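Local coordinates for protein uncharacterized conserved (Bdellovibrio bacteriovorus, PDB 7O21) that probably trims peptidoglycan as an LD-carboxypeptidase of the YkuD family, an editing of the cell wall that generates the curved shape of this predatory bacterium, at residues T88-S100 and A111-D123. Sequence-based numbering, arbitrary orientation. Where two conformers were deposited one is given.
Sequences TPEGIYFLQERLS and ALAFTTNYPNLFD
Tyr-93 reaches from its strand to the capping box of helix 121-126. Its OH donates to Asp-123 OD2 at 2.7 Å, on the syn lone pair, with ring and carboxylate nearly coplanar. The same OD2 also accepts from Asn-120 N, on the anti side. Asn-120 OD1 in turn caps Asp-123 N, while its ND2 gives a bent bond (139°) to Ile-92 O at 2.9 Å. Tyr-118 lies alongside Tyr-93, ring planes 66° apart, and its CE1 meets Pro-89 CB at 3.9 Å. Its own OH takes a bond from Gly-130 N.

Beyond the cap, two side chains supplement backbone bonds where pairing is irregular. Asn-117 CG sits between its backbone N and carbonyl carbon (chi1 66°). This brings OD1 to Phe-94 N at 2.8 Å. Gln-96 and Glu-97 form a classic beta bulge: Gln-96 N donates to Thr-115 O, Thr-115 N to Glu-97 O, and Thr-115 OG1 accepts from Glu-97 N at 2.9 Å. Regular antiparallel pairing follows at Leu-99 and Ala-113. Ser-100 OG closes the ladder on Ala-111 O at 2.7 Å. On one face, Arg-98 CB and CG pack on Phe-114 CE2, and Leu-112 CD1 lies over one face of its guanidinium, toward the rim. On the other, Ala-113 touches His-136, the predicted proton donor/acceptor. Gripped by Tyr-93 OH and Asn-120 N, Asp-123 probably stays charged and helps fix the Tyr-93 ring rotation.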
loop_
_atom_site.group_PDB
_atom_site.type_symbol
_atom_site.label_atom_id
_atom_site.label_comp_id
_atom_site.label_asym_id
_atom_site.label_seq_id
_atom_site.Cartn_x
_atom_site.Cartn_y
_atom_site.Cartn_z
ATOM N N THR A 88 8.636 -19.173 10.005
ATOM C CA THR A 88 8.432 -17.760 9.732
ATOM C C THR A 88 8.203 -17.569 8.242
ATOM O O THR A 88 8.611 -18.409 7.431
ATOM C CB THR A 88 9.676 -16.966 10.158
ATOM O OG1 THR A 88 10.848 -17.632 9.672
ATOM C CG2 THR A 88 9.760 -16.878 11.681
ATOM N N PRO A 89 7.563 -16.472 7.843
ATOM C CA PRO A 89 7.266 -16.284 6.420
ATOM C C PRO A 89 8.514 -16.241 5.553
ATOM O O PRO A 89 9.572 -15.756 5.956
ATOM C CB PRO A 89 6.520 -14.945 6.384
ATOM C CG PRO A 89 5.926 -14.811 7.746
ATOM C CD PRO A 89 6.937 -15.432 8.677
ATOM N N GLU A 90 8.377 -16.767 4.345
ATOM C CA GLU A 90 9.387 -16.636 3.313
ATOM C C GLU A 90 8.704 -16.107 2.062
ATOM O O GLU A 90 7.511 -16.353 1.836
ATOM C CB GLU A 90 10.133 -17.958 3.044
ATOM C CG GLU A 90 9.290 -19.060 2.441
ATOM C CD GLU A 90 10.081 -20.343 2.184
ATOM O OE1 GLU A 90 11.293 -20.261 1.897
ATOM O OE2 GLU A 90 9.487 -21.438 2.254
ATOM N N GLY A 91 9.443 -15.361 1.257
ATOM C CA GLY A 91 8.845 -14.825 0.053
ATOM C C GLY A 91 9.710 -13.782 -0.624
ATOM O O GLY A 91 10.897 -13.611 -0.309
ATOM N N ILE A 92 9.072 -13.093 -1.564
ATOM C CA ILE A 92 9.723 -12.206 -2.509
ATOM C C ILE A 92 9.164 -10.821 -2.233
ATOM O O ILE A 92 8.018 -10.532 -2.609
ATOM C CB ILE A 92 9.425 -12.635 -3.957
ATOM C CG1 ILE A 92 9.835 -14.095 -4.209
ATOM C CG2 ILE A 92 10.124 -11.718 -4.946
ATOM C CD1 ILE A 92 9.196 -14.696 -5.478
ATOM N N TYR A 93 9.960 -9.967 -1.585
ATOM C CA TYR A 93 9.473 -8.691 -1.074
ATOM C C TYR A 93 10.301 -7.531 -1.611
ATOM O O TYR A 93 11.296 -7.705 -2.308
ATOM C CB TYR A 93 9.490 -8.689 0.466
ATOM C CG TYR A 93 8.625 -9.804 0.979
ATOM C CD1 TYR A 93 7.241 -9.725 0.878
ATOM C CD2 TYR A 93 9.186 -10.974 1.465
ATOM C CE1 TYR A 93 6.445 -10.762 1.285
ATOM C CE2 TYR A 93 8.386 -12.022 1.882
ATOM C CZ TYR A 93 7.018 -11.906 1.786
ATOM O OH TYR A 93 6.212 -12.952 2.180
ATOM N N PHE A 94 9.837 -6.318 -1.331
ATOM C CA PHE A 94 10.507 -5.051 -1.718
ATOM C C PHE A 94 10.585 -4.187 -0.450
ATOM O O PHE A 94 9.677 -4.232 0.354
ATOM C CB PHE A 94 9.728 -4.330 -2.836
ATOM C CG PHE A 94 9.762 -4.990 -4.200
ATOM C CD1 PHE A 94 8.951 -6.073 -4.504
ATOM C CD2 PHE A 94 10.630 -4.548 -5.191
ATOM C CE1 PHE A 94 9.026 -6.694 -5.744
ATOM C CE2 PHE A 94 10.698 -5.167 -6.426
ATOM C CZ PHE A 94 9.883 -6.233 -6.699
ATOM N N LEU A 95 11.684 -3.478 -0.257
ATOM C CA LEU A 95 11.836 -2.581 0.883
ATOM C C LEU A 95 11.154 -1.249 0.600
ATOM O O LEU A 95 11.315 -0.681 -0.486
ATOM C CB LEU A 95 13.318 -2.375 1.174
ATOM C CG LEU A 95 13.995 -3.709 1.531
ATOM C CD1 LEU A 95 15.489 -3.646 1.285
ATOM C CD2 LEU A 95 13.673 -4.098 2.971
ATOM N N GLN A 96 10.404 -0.762 1.580
ATOM C CA GLN A 96 9.536 0.417 1.358
ATOM C C GLN A 96 9.983 1.694 2.072
ATOM O O GLN A 96 9.993 2.701 1.421
ATOM C CB GLN A 96 8.118 0.052 1.792
ATOM C CG GLN A 96 7.493 -1.089 1.006
ATOM C CD GLN A 96 6.005 -1.200 1.227
ATOM O OE1 GLN A 96 5.533 -1.375 2.338
ATOM N NE2 GLN A 96 5.239 -1.061 0.161
ATOM N N GLU A 97 10.129 1.671 3.391
ATOM C CA GLU A 97 10.439 2.877 4.143
ATOM C C GLU A 97 11.633 2.637 5.050
ATOM O O GLU A 97 11.887 1.513 5.487
ATOM C CB GLU A 97 9.267 3.279 5.051
ATOM C CG GLU A 97 7.972 3.617 4.330
ATOM C CD GLU A 97 6.828 3.885 5.300
ATOM O OE1 GLU A 97 7.078 4.435 6.391
ATOM O OE2 GLU A 97 5.681 3.519 4.975
ATOM N N ARG A 98 12.349 3.714 5.343
ATOM C CA ARG A 98 13.482 3.700 6.254
ATOM C C ARG A 98 13.078 4.411 7.541
ATOM O O ARG A 98 12.520 5.515 7.504
ATOM C CB ARG A 98 14.671 4.399 5.595
ATOM C CG ARG A 98 15.921 4.546 6.452
ATOM C CD ARG A 98 16.985 5.322 5.677
ATOM N NE ARG A 98 18.034 5.841 6.553
ATOM C CZ ARG A 98 19.310 5.959 6.202
ATOM N NH1 ARG A 98 19.704 5.595 4.988
ATOM N NH2 ARG A 98 20.197 6.444 7.063
ATOM N N LEU A 99 13.346 3.766 8.671
ATOM C CA LEU A 99 12.969 4.268 9.982
ATOM C C LEU A 99 14.192 4.282 10.886
ATOM O O LEU A 99 15.064 3.411 10.796
ATOM C CB LEU A 99 11.917 3.359 10.625
ATOM C CG LEU A 99 10.639 3.132 9.823
ATOM C CD1 LEU A 99 9.793 2.028 10.438
ATOM C CD2 LEU A 99 9.868 4.428 9.770
ATOM N N SER A 100 14.250 5.267 11.780
ATOM C CA SER A 100 15.320 5.331 12.764
ATOM C C SER A 100 14.793 6.013 14.017
ATOM O O SER A 100 13.602 6.321 14.129
ATOM C CB SER A 100 16.557 6.044 12.206
ATOM O OG SER A 100 17.648 5.911 13.111
ATOM N N ALA A 111 19.925 0.681 15.017
ATOM C CA ALA A 111 20.081 2.006 14.439
ATOM C C ALA A 111 19.133 2.287 13.285
ATOM O O ALA A 111 18.879 3.458 12.992
ATOM C CB ALA A 111 21.519 2.214 13.968
ATOM N N LEU A 112 18.596 1.262 12.625
ATOM C CA LEU A 112 17.812 1.497 11.424
ATOM C C LEU A 112 16.884 0.318 11.216
ATOM O O LEU A 112 17.211 -0.813 11.567
ATOM C CB LEU A 112 18.709 1.607 10.183
ATOM C CG LEU A 112 19.451 2.889 9.812
ATOM C CD1 LEU A 112 20.181 2.672 8.489
ATOM C CD2 LEU A 112 18.499 4.061 9.696
ATOM N N ALA A 113 15.746 0.587 10.583
ATOM C CA ALA A 113 14.858 -0.468 10.116
ATOM C C ALA A 113 14.370 -0.104 8.731
ATOM O O ALA A 113 14.176 1.072 8.417
ATOM C CB ALA A 113 13.633 -0.667 11.018
ATOM N N PHE A 114 14.154 -1.124 7.909
ATOM C CA PHE A 114 13.526 -0.958 6.609
ATOM C C PHE A 114 12.278 -1.820 6.579
ATOM O O PHE A 114 12.339 -3.011 6.895
ATOM C CB PHE A 114 14.477 -1.380 5.494
ATOM C CG PHE A 114 15.666 -0.485 5.359
ATOM C CD1 PHE A 114 16.828 -0.748 6.080
ATOM C CD2 PHE A 114 15.627 0.633 4.528
ATOM C CE1 PHE A 114 17.927 0.081 5.974
ATOM C CE2 PHE A 114 16.732 1.472 4.424
ATOM C CZ PHE A 114 17.882 1.193 5.150
ATOM N N THR A 115 11.147 -1.209 6.227
ATOM C CA THR A 115 9.913 -1.971 6.161
ATOM C C THR A 115 9.835 -2.699 4.826
ATOM O O THR A 115 10.525 -2.352 3.862
ATOM C CB THR A 115 8.715 -1.034 6.304
ATOM O OG1 THR A 115 8.648 -0.177 5.149
ATOM C CG2 THR A 115 8.849 -0.174 7.571
ATOM N N THR A 116 8.956 -3.689 4.770
ATOM C CA THR A 116 8.704 -4.424 3.535
ATOM C C THR A 116 7.248 -4.264 3.104
ATOM O O THR A 116 6.424 -3.627 3.781
ATOM C CB THR A 116 9.009 -5.915 3.697
ATOM O OG1 THR A 116 8.004 -6.531 4.523
ATOM C CG2 THR A 116 10.418 -6.160 4.278
ATOM N N ASN A 117 6.929 -4.855 1.954
ATOM C CA ASN A 117 5.555 -4.932 1.480
ATOM C C ASN A 117 4.852 -6.203 1.938
ATOM O O ASN A 117 3.797 -6.537 1.390
ATOM C CB ASN A 117 5.495 -4.787 -0.046
ATOM C CG ASN A 117 6.162 -5.948 -0.769
ATOM O OD1 ASN A 117 7.178 -6.445 -0.336
ATOM N ND2 ASN A 117 5.552 -6.399 -1.871
ATOM N N TYR A 118 5.402 -6.929 2.907
ATOM C CA TYR A 118 4.682 -8.080 3.432
ATOM C C TYR A 118 3.385 -7.617 4.086
ATOM O O TYR A 118 3.395 -6.658 4.867
ATOM C CB TYR A 118 5.511 -8.837 4.476
ATOM C CG TYR A 118 4.720 -9.965 5.108
ATOM C CD1 TYR A 118 4.721 -11.230 4.543
ATOM C CD2 TYR A 118 3.945 -9.755 6.246
ATOM C CE1 TYR A 118 3.980 -12.267 5.095
ATOM C CE2 TYR A 118 3.207 -10.784 6.804
ATOM C CZ TYR A 118 3.234 -12.036 6.225
ATOM O OH TYR A 118 2.503 -13.076 6.759
ATOM N N PRO A 119 2.256 -8.294 3.834
ATOM C CA PRO A 119 2.092 -9.463 2.962
ATOM C C PRO A 119 1.921 -9.048 1.496
ATOM O O PRO A 119 1.196 -8.090 1.209
ATOM C CB PRO A 119 0.800 -10.097 3.490
ATOM C CG PRO A 119 0.002 -8.913 3.985
ATOM C CD PRO A 119 1.028 -7.989 4.589
ATOM N N ASN A 120 2.601 -9.741 0.582
ATOM C CA ASN A 120 2.493 -9.428 -0.837
ATOM C C ASN A 120 1.282 -10.146 -1.437
ATOM O O ASN A 120 0.496 -10.790 -0.736
ATOM C CB ASN A 120 3.803 -9.711 -1.577
ATOM C CG ASN A 120 4.116 -11.193 -1.695
ATOM O OD1 ASN A 120 3.250 -12.063 -1.536
ATOM N ND2 ASN A 120 5.363 -11.494 -1.991
ATOM N N LEU A 121 1.126 -10.051 -2.754
ATOM C CA LEU A 121 -0.069 -10.608 -3.379
ATOM C C LEU A 121 -0.118 -12.124 -3.276
ATOM O O LEU A 121 -1.214 -12.692 -3.188
ATOM C CB LEU A 121 -0.165 -10.151 -4.833
ATOM C CG LEU A 121 -0.614 -8.704 -5.100
ATOM C CD1 LEU A 121 -0.771 -8.459 -6.600
ATOM C CD2 LEU A 121 -1.909 -8.361 -4.358
ATOM N N PHE A 122 1.035 -12.801 -3.319
ATOM C CA PHE A 122 1.045 -14.238 -3.073
ATOM C C PHE A 122 0.523 -14.540 -1.678
ATOM O O PHE A 122 -0.279 -15.464 -1.485
ATOM C CB PHE A 122 2.464 -14.808 -3.201
ATOM C CG PHE A 122 3.028 -14.783 -4.598
ATOM C CD1 PHE A 122 2.456 -15.524 -5.622
ATOM C CD2 PHE A 122 4.175 -14.046 -4.874
ATOM C CE1 PHE A 122 3.018 -15.509 -6.901
ATOM C CE2 PHE A 122 4.734 -14.032 -6.148
ATOM C CZ PHE A 122 4.155 -14.765 -7.158
ATOM N N ASP A 123 1.009 -13.792 -0.678
ATOM C CA ASP A 123 0.617 -14.030 0.707
ATOM C C ASP A 123 -0.868 -13.776 0.902
ATOM O O ASP A 123 -1.539 -14.524 1.617
ATOM C CB ASP A 123 1.415 -13.122 1.637
ATOM C CG ASP A 123 2.893 -13.352 1.541
ATOM O OD1 ASP A 123 3.302 -14.525 1.416
ATOM O OD2 ASP A 123 3.642 -12.343 1.624
HETATM O O HOH W 1 5.424 -15.655 0.039
HETATM O O HOH W 2 5.023 -15.588 3.474
HETATM O O HOH W 3 6.419 -14.158 -2.063
HETATM O O HOH W 4 6.521 -8.460 -3.625
HETATM O O HOH W 5 6.009 0.628 5.008
#